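Local coordinates for Phenylalanine/tyrosine ammonia-lyase (Rhodosporidium toruloides, PDB 1Y2M), which catalyses the non-oxidative deamination of L-phenylalanine and L-tyrosine to trans-cinnamic acid and p-coumaric acid, releasing ammonium, at residues B[427-432]-B[518-523]; B[434-439]-B[525-530]; B[276-281]-B[508-513]. All coordinates share one frame; numbering follows the deposited sequence.

Interaction 1: residues B[427-432]-B[518-523]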
loop_
_atom_site.group_PDB
_atom_site.type_symbol
_atom_site.label_atom_id
_atom_site.label_comp_id
_atom_site.label_asym_id
_atom_site.label_seq_id
_atom_site.Cartn_x
_atom_site.Cartn_y
_atom_site.Cartn_z
ATOM N N LEU B 427 9.806 6.400 2.171
ATOM C CA LEU B 427 10.226 5.119 1.637
ATOM C C LEU B 427 11.683 4.917 2.006
ATOM O O LEU B 427 12.073 3.850 2.477
ATOM C CB LEU B 427 9.991 5.048 0.113
ATOM C CG LEU B 427 10.402 3.709 -0.526
ATOM C CD1 LEU B 427 9.776 2.496 0.094
ATOM C CD2 LEU B 427 10.097 3.788 -1.986
ATOM N N GLY B 428 12.500 5.947 1.849
ATOM C CA GLY B 428 13.890 5.860 2.334
ATOM C C GLY B 428 14.084 5.485 3.785
ATOM O O GLY B 428 14.939 4.676 4.118
ATOM N N LEU B 429 13.252 6.066 4.648
ATOM C CA LEU B 429 13.290 5.772 6.101
ATOM C C LEU B 429 13.018 4.279 6.323
ATOM O O LEU B 429 13.633 3.626 7.189
ATOM C CB LEU B 429 12.324 6.658 6.878
ATOM C CG LEU B 429 12.689 8.142 6.866
ATOM C CD1 LEU B 429 11.530 8.981 7.366
ATOM C CD2 LEU B 429 13.995 8.392 7.655
ATOM N N ALA B 430 12.093 3.726 5.548
ATOM C CA ALA B 430 11.774 2.315 5.689
ATOM C C ALA B 430 12.967 1.461 5.226
ATOM O O ALA B 430 13.239 0.401 5.783
ATOM C CB ALA B 430 10.553 1.966 4.883
ATOM N N GLN B 431 13.664 1.911 4.199
ATOM C CA GLN B 431 14.829 1.188 3.693
ATOM C C GLN B 431 16.017 1.248 4.667
ATOM O O GLN B 431 16.722 0.244 4.875
ATOM C CB GLN B 431 15.286 1.683 2.324
ATOM C CG GLN B 431 14.218 1.493 1.242
ATOM C CD GLN B 431 13.717 0.102 1.187
ATOM O OE1 GLN B 431 14.382 -0.778 0.633
ATOM N NE2 GLN B 431 12.524 -0.135 1.765
ATOM N N ILE B 432 16.267 2.418 5.250
ATOM C CA ILE B 432 17.262 2.540 6.321
ATOM C C ILE B 432 16.878 1.590 7.451
ATOM O O ILE B 432 17.686 0.788 7.932
ATOM C CB ILE B 432 17.323 3.989 6.890
ATOM C CG1 ILE B 432 17.787 4.984 5.817
ATOM C CG2 ILE B 432 18.244 4.032 8.130
ATOM C CD1 ILE B 432 17.620 6.425 6.190
ATOM N N ASP B 518 10.113 9.134 13.684
ATOM C CA ASP B 518 9.982 8.795 15.085
ATOM C C ASP B 518 10.246 7.306 15.275
ATOM O O ASP B 518 11.033 6.868 16.141
ATOM C CB ASP B 518 8.571 9.135 15.553
ATOM C CG ASP B 518 8.434 9.156 17.083
ATOM O OD1 ASP B 518 9.434 9.460 17.823
ATOM O OD2 ASP B 518 7.291 8.923 17.542
ATOM N N VAL B 519 9.583 6.490 14.451
ATOM C CA VAL B 519 9.782 5.033 14.535
ATOM C C VAL B 519 11.190 4.639 14.230
ATOM O O VAL B 519 11.755 3.743 14.910
ATOM C CB VAL B 519 8.771 4.313 13.672
ATOM C CG1 VAL B 519 8.979 2.806 13.688
ATOM C CG2 VAL B 519 7.379 4.694 14.157
ATOM N N LEU B 520 11.785 5.259 13.207
ATOM C CA LEU B 520 13.189 4.944 12.884
ATOM C C LEU B 520 14.066 5.350 14.063
ATOM O O LEU B 520 15.060 4.671 14.331
ATOM C CB LEU B 520 13.664 5.636 11.607
ATOM C CG LEU B 520 15.073 5.253 11.121
ATOM C CD1 LEU B 520 15.340 3.754 11.072
ATOM C CD2 LEU B 520 15.389 5.805 9.729
ATOM N N SER B 521 13.752 6.453 14.767
ATOM C CA SER B 521 14.567 6.867 15.926
ATOM C C SER B 521 14.504 5.816 17.018
ATOM O O SER B 521 15.486 5.572 17.708
ATOM C CB SER B 521 14.102 8.200 16.450
ATOM O OG SER B 521 14.230 9.239 15.454
ATOM N N LEU B 522 13.340 5.207 17.192
ATOM C CA LEU B 522 13.227 4.127 18.200
ATOM C C LEU B 522 14.117 2.954 17.798
ATOM O O LEU B 522 14.811 2.369 18.637
ATOM C CB LEU B 522 11.777 3.609 18.265
ATOM C CG LEU B 522 10.725 4.564 18.844
ATOM C CD1 LEU B 522 9.312 4.089 18.602
ATOM C CD2 LEU B 522 10.970 4.750 20.328
ATOM N N LEU B 523 14.065 2.587 16.524
ATOM C CA LEU B 523 14.867 1.474 16.002
ATOM C C LEU B 523 16.351 1.769 16.128
ATOM O O LEU B 523 17.144 0.884 16.535
ATOM C CB LEU B 523 14.467 1.197 14.553
ATOM C CG LEU B 523 15.213 0.097 13.838
ATOM C CD1 LEU B 523 15.232 -1.182 14.546
ATOM C CD2 LEU B 523 14.726 -0.028 12.348
#
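Leu520 has CG anti to its backbone N (chi1 -174°). With chi2 at 48°, this sends CD2 out between Leu429 and Ile432, two residues almost one turn apart on the facing helix. Ile432 holds CG1 anti to its carbonyl carbon, which puts the short branch CG2 anti to the backbone N and facing Leu520. Leu520 is thus the one residue of 518-523 that carries the contact. Its CD2 methyl lies 3.6 Å from CD2 of Leu429, methyl end against methyl end. The same methyl lies 3.7 Å from CG2 of Ile432 and 3.9 Å from CB of Ile432. The other methyl, CD1, comes within 4.1 Å of Ile432 CG2, so Ile432 meets both ends of the leucine fork. The side chains of Ile432 and Leu520 cross at about a right angle. Leu429 comes in differently: its CB points to the side of the contact, and the CD2 branch makes the touch. The contact is wholly apolar and buried. The CA atoms of Leu429 and Leu520, the closest pair, are 6.8 Å apart, and the helices run in the same general direction.

This is helix-to-helix packing in the core of the PAL/histidase fold, between helix 416-443 and the long helix 506-560, away from the annotated sites. Gln431 is turned to another face, where its NE2 bonds to Thr489 O of the second subunit. Helix 273-303 lies against the same three residues, with Ala286 on Leu429, Leu289 on Leu520 and Ser293 on Ile432, so three helices of the bundle meet here.

Interaction 2: residues B[434-439]-B[525-530]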
loop_
_atom_site.group_PDB
_atom_site.type_symbol
_atom_site.label_atom_id
_atom_site.label_comp_id
_atom_site.label_asym_id
_atom_site.label_seq_id
_atom_site.Cartn_x
_atom_site.Cartn_y
_atom_site.Cartn_z
ATOM N N LYS B 434 14.999 -1.173 7.476
ATOM C CA LYS B 434 15.235 -2.561 7.117
ATOM C C LYS B 434 16.721 -2.912 7.195
ATOM O O LYS B 434 17.076 -3.933 7.756
ATOM C CB LYS B 434 14.648 -2.840 5.739
ATOM C CG LYS B 434 14.835 -4.269 5.315
ATOM C CD LYS B 434 14.042 -5.277 6.135
ATOM C CE LYS B 434 14.223 -6.676 5.549
ATOM N NZ LYS B 434 13.331 -7.789 6.094
ATOM N N LEU B 435 17.604 -2.045 6.708
ATOM C CA LEU B 435 19.040 -2.304 6.811
ATOM C C LEU B 435 19.524 -2.479 8.232
ATOM O O LEU B 435 20.141 -3.494 8.597
ATOM C CB LEU B 435 19.821 -1.150 6.176
ATOM C CG LEU B 435 21.340 -1.425 6.095
ATOM C CD1 LEU B 435 21.614 -2.685 5.168
ATOM C CD2 LEU B 435 22.088 -0.226 5.616
ATOM N N ASN B 436 19.264 -1.476 9.050
ATOM C CA ASN B 436 19.775 -1.536 10.407
ATOM C C ASN B 436 19.077 -2.668 11.175
ATOM O O ASN B 436 19.689 -3.306 12.019
ATOM C CB ASN B 436 19.639 -0.173 11.112
ATOM C CG ASN B 436 20.530 0.881 10.456
ATOM O OD1 ASN B 436 20.045 1.782 9.842
ATOM N ND2 ASN B 436 21.859 0.722 10.563
ATOM N N PHE B 437 17.806 -2.933 10.919
ATOM C CA PHE B 437 17.171 -4.090 11.603
ATOM C C PHE B 437 17.972 -5.365 11.233
ATOM O O PHE B 437 18.255 -6.214 12.068
ATOM C CB PHE B 437 15.752 -4.277 11.098
ATOM C CG PHE B 437 15.165 -5.612 11.440
ATOM C CD1 PHE B 437 14.891 -5.960 12.745
ATOM C CD2 PHE B 437 14.935 -6.522 10.454
ATOM C CE1 PHE B 437 14.382 -7.203 13.064
ATOM C CE2 PHE B 437 14.446 -7.789 10.754
ATOM C CZ PHE B 437 14.162 -8.114 12.070
ATOM N N THR B 438 18.249 -5.556 9.951
ATOM C CA THR B 438 18.931 -6.789 9.521
ATOM C C THR B 438 20.328 -6.886 10.086
ATOM O O THR B 438 20.799 -7.991 10.474
ATOM C CB THR B 438 19.026 -7.003 7.988
ATOM O OG1 THR B 438 19.805 -5.972 7.349
ATOM C CG2 THR B 438 17.637 -7.024 7.381
ATOM N N GLN B 439 20.987 -5.742 10.219
ATOM C CA GLN B 439 22.331 -5.730 10.918
ATOM C C GLN B 439 22.196 -6.149 12.377
ATOM O O GLN B 439 22.986 -6.977 12.878
ATOM C CB GLN B 439 22.975 -4.337 10.873
ATOM C CG GLN B 439 23.366 -3.877 9.502
ATOM C CD GLN B 439 23.775 -2.427 9.462
ATOM O OE1 GLN B 439 23.630 -1.717 10.471
ATOM N NE2 GLN B 439 24.271 -1.958 8.297
ATOM N N ALA B 525 17.870 3.947 18.060
ATOM C CA ALA B 525 18.236 4.022 19.514
ATOM C C ALA B 525 18.466 2.587 20.043
ATOM O O ALA B 525 19.368 2.331 20.794
ATOM C CB ALA B 525 17.207 4.718 20.306
ATOM N N THR B 526 17.570 1.701 19.683
ATOM C CA THR B 526 17.688 0.278 20.043
ATOM C C THR B 526 18.997 -0.357 19.530
ATOM O O THR B 526 19.735 -1.058 20.240
ATOM C CB THR B 526 16.448 -0.464 19.514
ATOM O OG1 THR B 526 15.305 0.026 20.217
ATOM C CG2 THR B 526 16.518 -1.979 19.646
ATOM N N HIS B 527 19.267 -0.163 18.256
ATOM C CA HIS B 527 20.482 -0.688 17.651
ATOM C C HIS B 527 21.705 -0.116 18.375
ATOM O O HIS B 527 22.686 -0.831 18.646
ATOM C CB HIS B 527 20.445 -0.353 16.153
ATOM C CG HIS B 527 21.545 -0.982 15.324
ATOM N ND1 HIS B 527 21.630 -0.816 13.956
ATOM C CD2 HIS B 527 22.600 -1.760 15.677
ATOM C CE1 HIS B 527 22.689 -1.479 13.511
ATOM N NE2 HIS B 527 23.306 -2.043 14.533
ATOM N N LEU B 528 21.737 1.187 18.584
ATOM C CA LEU B 528 22.872 1.792 19.289
ATOM C C LEU B 528 23.046 1.213 20.690
ATOM O O LEU B 528 24.168 0.868 21.082
ATOM C CB LEU B 528 22.683 3.310 19.369
ATOM C CG LEU B 528 23.798 4.165 19.970
ATOM C CD1 LEU B 528 25.169 3.798 19.396
ATOM C CD2 LEU B 528 23.499 5.660 19.705
ATOM N N TYR B 529 21.943 1.042 21.413
ATOM C CA TYR B 529 22.016 0.390 22.734
ATOM C C TYR B 529 22.723 -0.956 22.601
ATOM O O TYR B 529 23.650 -1.271 23.362
ATOM C CB TYR B 529 20.624 0.228 23.330
ATOM C CG TYR B 529 20.646 -0.552 24.619
ATOM C CD1 TYR B 529 20.772 0.087 25.853
ATOM C CD2 TYR B 529 20.553 -1.918 24.599
ATOM C CE1 TYR B 529 20.821 -0.639 27.014
ATOM C CE2 TYR B 529 20.625 -2.653 25.783
ATOM C CZ TYR B 529 20.753 -2.020 26.971
ATOM O OH TYR B 529 20.803 -2.784 28.139
ATOM N N CYS B 530 22.262 -1.756 21.636
ATOM C CA CYS B 530 22.777 -3.141 21.488
ATOM C C CYS B 530 24.237 -3.202 21.030
ATOM O O CYS B 530 25.047 -3.977 21.578
ATOM C CB CYS B 530 21.924 -3.964 20.598
ATOM S SG CYS B 530 20.246 -4.258 21.159
#
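Gln439 NE2 is gripped by two hydrogen-bond partners, Thr297 OG1 and Pro364 O, while OE1 of the same amide lies against His527 across the contact. The contact joins helix 416-443 to helix 506-560 in the helical bundle of the PAL/histidase fold. A chi1 near trans (-172°) swings the His527 ring out from its own helix toward the other. Two residues meet the ring at its edge. Asn436 offers CB, 3.5 Å from His527 ND1. Gln439 offers OE1, which lies in the ring plane 3.2 Å from His527 CE1. The Gln439 amide is turned 70° against the ring. A weak hydrogen bond from Asn436 ND2 also reaches Gln439 OE1, at 3.0 Å and an angle of 131°. Behind this edge, Leu435 O accepts two hydrogen bonds, one from the backbone N of Gln439 and one, 2.8 Å long, from Thr438 OG1.

Helix 273-303 supplies stronger polar partners for all three side chains: besides Thr297 for Gln439, Ser293 OG bonds to Asn436 OD1 and Thr300 OG1 to His527 NE2. The side chain of Gln439 lies about 9 Å from that of Arg366, a probable cinnamate-binding residue. With a leucine in place of His527, Thr300 OG1 would probably be left without its ring partner, and the Gln439 oxygen without the CE1 edge it lies against. The ring's ND1, buried beside Asn436, has no hydrogen-bond partner in the model, and Asn436 O is still 3.7 Å from ND1.

Interaction 3: residues B[276-281]-B[508-513]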
loop_
_atom_site.group_PDB
_atom_site.type_symbol
_atom_site.label_atom_id
_atom_site.label_comp_id
_atom_site.label_asym_id
_atom_site.label_seq_id
_atom_site.Cartn_x
_atom_site.Cartn_y
_atom_site.Cartn_z
ATOM N N ALA B 276 5.442 22.817 3.679
ATOM C CA ALA B 276 6.891 23.067 3.533
ATOM C C ALA B 276 7.586 23.110 4.917
ATOM O O ALA B 276 8.731 22.640 5.089
ATOM C CB ALA B 276 7.132 24.335 2.770
ATOM N N SER B 277 6.938 23.748 5.880
ATOM C CA SER B 277 7.507 23.786 7.218
ATOM C C SER B 277 7.699 22.365 7.759
ATOM O O SER B 277 8.787 21.946 8.180
ATOM C CB SER B 277 6.592 24.536 8.155
ATOM O OG SER B 277 7.147 24.429 9.452
HETATM N N MSE B 278 6.612 21.606 7.805
HETATM C CA MSE B 278 6.715 20.257 8.379
HETATM C C MSE B 278 7.683 19.353 7.610
HETATM O O MSE B 278 8.420 18.534 8.211
HETATM C CB MSE B 278 5.360 19.572 8.482
HETATM C CG MSE B 278 5.436 18.380 9.383
HETATM SE SE MSE B 278 3.639 17.811 9.931
HETATM C CE MSE B 278 4.125 16.845 11.659
ATOM N N ALA B 279 7.657 19.495 6.290
ATOM C CA ALA B 279 8.560 18.782 5.419
ATOM C C ALA B 279 10.028 19.140 5.681
ATOM O O ALA B 279 10.896 18.270 5.639
ATOM C CB ALA B 279 8.172 18.986 3.951
ATOM N N THR B 280 10.316 20.420 5.910
ATOM C CA THR B 280 11.686 20.842 6.213
ATOM C C THR B 280 12.171 20.217 7.505
ATOM O O THR B 280 13.288 19.690 7.567
ATOM C CB THR B 280 11.786 22.379 6.308
ATOM O OG1 THR B 280 11.513 22.961 5.026
ATOM C CG2 THR B 280 13.134 22.744 6.790
ATOM N N LEU B 281 11.336 20.222 8.548
ATOM C CA LEU B 281 11.690 19.603 9.817
ATOM C C LEU B 281 11.929 18.112 9.632
ATOM O O LEU B 281 12.882 17.545 10.208
ATOM C CB LEU B 281 10.603 19.901 10.832
ATOM C CG LEU B 281 10.533 21.409 11.151
ATOM C CD1 LEU B 281 9.201 21.699 11.799
ATOM C CD2 LEU B 281 11.663 21.849 12.082
ATOM N N ILE B 508 -0.373 15.857 4.772
ATOM C CA ILE B 508 -0.654 14.456 5.236
ATOM C C ILE B 508 0.598 13.596 5.012
ATOM O O ILE B 508 1.048 12.834 5.875
ATOM C CB ILE B 508 -1.863 13.838 4.588
ATOM C CG1 ILE B 508 -3.138 14.653 4.857
ATOM C CG2 ILE B 508 -2.073 12.392 5.081
ATOM C CD1 ILE B 508 -4.307 14.272 3.939
ATOM N N SER B 509 1.164 13.721 3.820
ATOM C CA SER B 509 2.412 12.976 3.555
ATOM C C SER B 509 3.506 13.356 4.590
ATOM O O SER B 509 4.187 12.461 5.135
ATOM C CB SER B 509 2.884 13.188 2.114
ATOM O OG SER B 509 3.888 12.236 1.821
ATOM N N ALA B 510 3.684 14.666 4.850
ATOM C CA ALA B 510 4.695 15.152 5.805
ATOM C C ALA B 510 4.493 14.562 7.205
ATOM O O ALA B 510 5.444 14.202 7.938
ATOM C CB ALA B 510 4.739 16.628 5.805
ATOM N N ARG B 511 3.215 14.476 7.595
ATOM C CA ARG B 511 2.843 13.886 8.876
ATOM C C ARG B 511 3.276 12.452 8.946
ATOM O O ARG B 511 3.845 12.017 9.979
ATOM C CB ARG B 511 1.351 14.025 9.138
ATOM C CG ARG B 511 0.912 15.436 9.586
ATOM C CD ARG B 511 -0.572 15.633 9.710
ATOM N NE ARG B 511 -1.126 14.473 10.370
ATOM C CZ ARG B 511 -2.157 13.745 9.959
ATOM N NH1 ARG B 511 -2.863 14.047 8.861
ATOM N NH2 ARG B 511 -2.425 12.656 10.651
ATOM N N ARG B 512 3.017 11.708 7.873
ATOM C CA ARG B 512 3.403 10.292 7.907
ATOM C C ARG B 512 4.914 10.143 7.916
ATOM O O ARG B 512 5.465 9.298 8.654
ATOM C CB ARG B 512 2.746 9.524 6.747
ATOM C CG ARG B 512 1.244 9.468 6.773
ATOM C CD ARG B 512 0.740 8.924 8.104
ATOM N NE ARG B 512 -0.703 8.756 8.095
ATOM C CZ ARG B 512 -1.509 8.886 9.116
ATOM N NH1 ARG B 512 -1.101 9.441 10.282
ATOM N NH2 ARG B 512 -2.806 8.617 8.909
ATOM N N THR B 513 5.626 10.979 7.165
ATOM C CA THR B 513 7.098 10.879 7.167
ATOM C C THR B 513 7.659 11.270 8.559
ATOM O O THR B 513 8.652 10.706 8.975
ATOM C CB THR B 513 7.668 11.772 6.057
ATOM O OG1 THR B 513 7.063 11.359 4.825
ATOM C CG2 THR B 513 9.200 11.698 6.030
#
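Met278, present as selenomethionine, reaches over Ala510 and ends against the aliphatic part of Arg511. This is close packing of two nearly parallel helices in the core bundle of the PAL/histidase fold. Helix 273-303 and helix 506-560 run in the same direction, their local axes 8.9 Å apart and inclined by 23°. The backbones come nearest at Ala279 and Ala510, whose CA atoms are 5.3 Å apart; Ala510 points across, Ala279 to the side. The small side chains permit this approach. CB of Ala510 meets Met278 CB and Met278 CG, each 4.0 Å away. It also lies 4.1 Å from the backbone N of Ala279.

The Met278 chain leaves its helix with chi1 at -165°, turned away from its own backbone N, and stays extended from there. It therefore passes the alanine and brings SE to 3.6 Å from Arg511 CG. The methyl CE lies by the same carbon. Arg511 points its CB away from Met278, so only the flank of its chain is met. The bend at chi3 (44°) then carries the guanidinium off this apolar patch. There Arg511 NH1 forms a salt bridge with Glu480 OE1 of the third subunit, and Arg512 pairs with Glu480 and Glu515 of that subunit. The contact thus backs directly onto a charged interface of the tetramer. Val164 of helix 162-176 packs on Met278; Val418 of helix 416-443 packs on Ala279.

Within 276-281, Ala276 O takes two donors from Thr280: OG1 and the backbone N, both 2.8 Å from that oxygen, reach it from opposite faces of its carbonyl plane.

How the interactions relate
All three contacts are buried, and all use helix 506-560. Interactions 1 and 2 join it to helix 416-443 at successive places, with centres 10 Å apart. Interaction 3 joins it to helix 273-303 nearer its start; the centres of interactions 2 and 3 are about 25 Å apart. Interactions 1 and 3 touch directly, through Leu429 CD1 and Thr513 O, 3.7 Å apart. The chemistry changes along the helix. Interaction 3 is alanine and selenomethionine packing beside arginines that pair with the third subunit. Interaction 1 is purely aliphatic. Interaction 2 brings polar side chains together, whose main hydrogen bonds go to helix 273-303, and it alone lies near a probable substrate-binding residue. Helix 273-303 also packs against interaction 1.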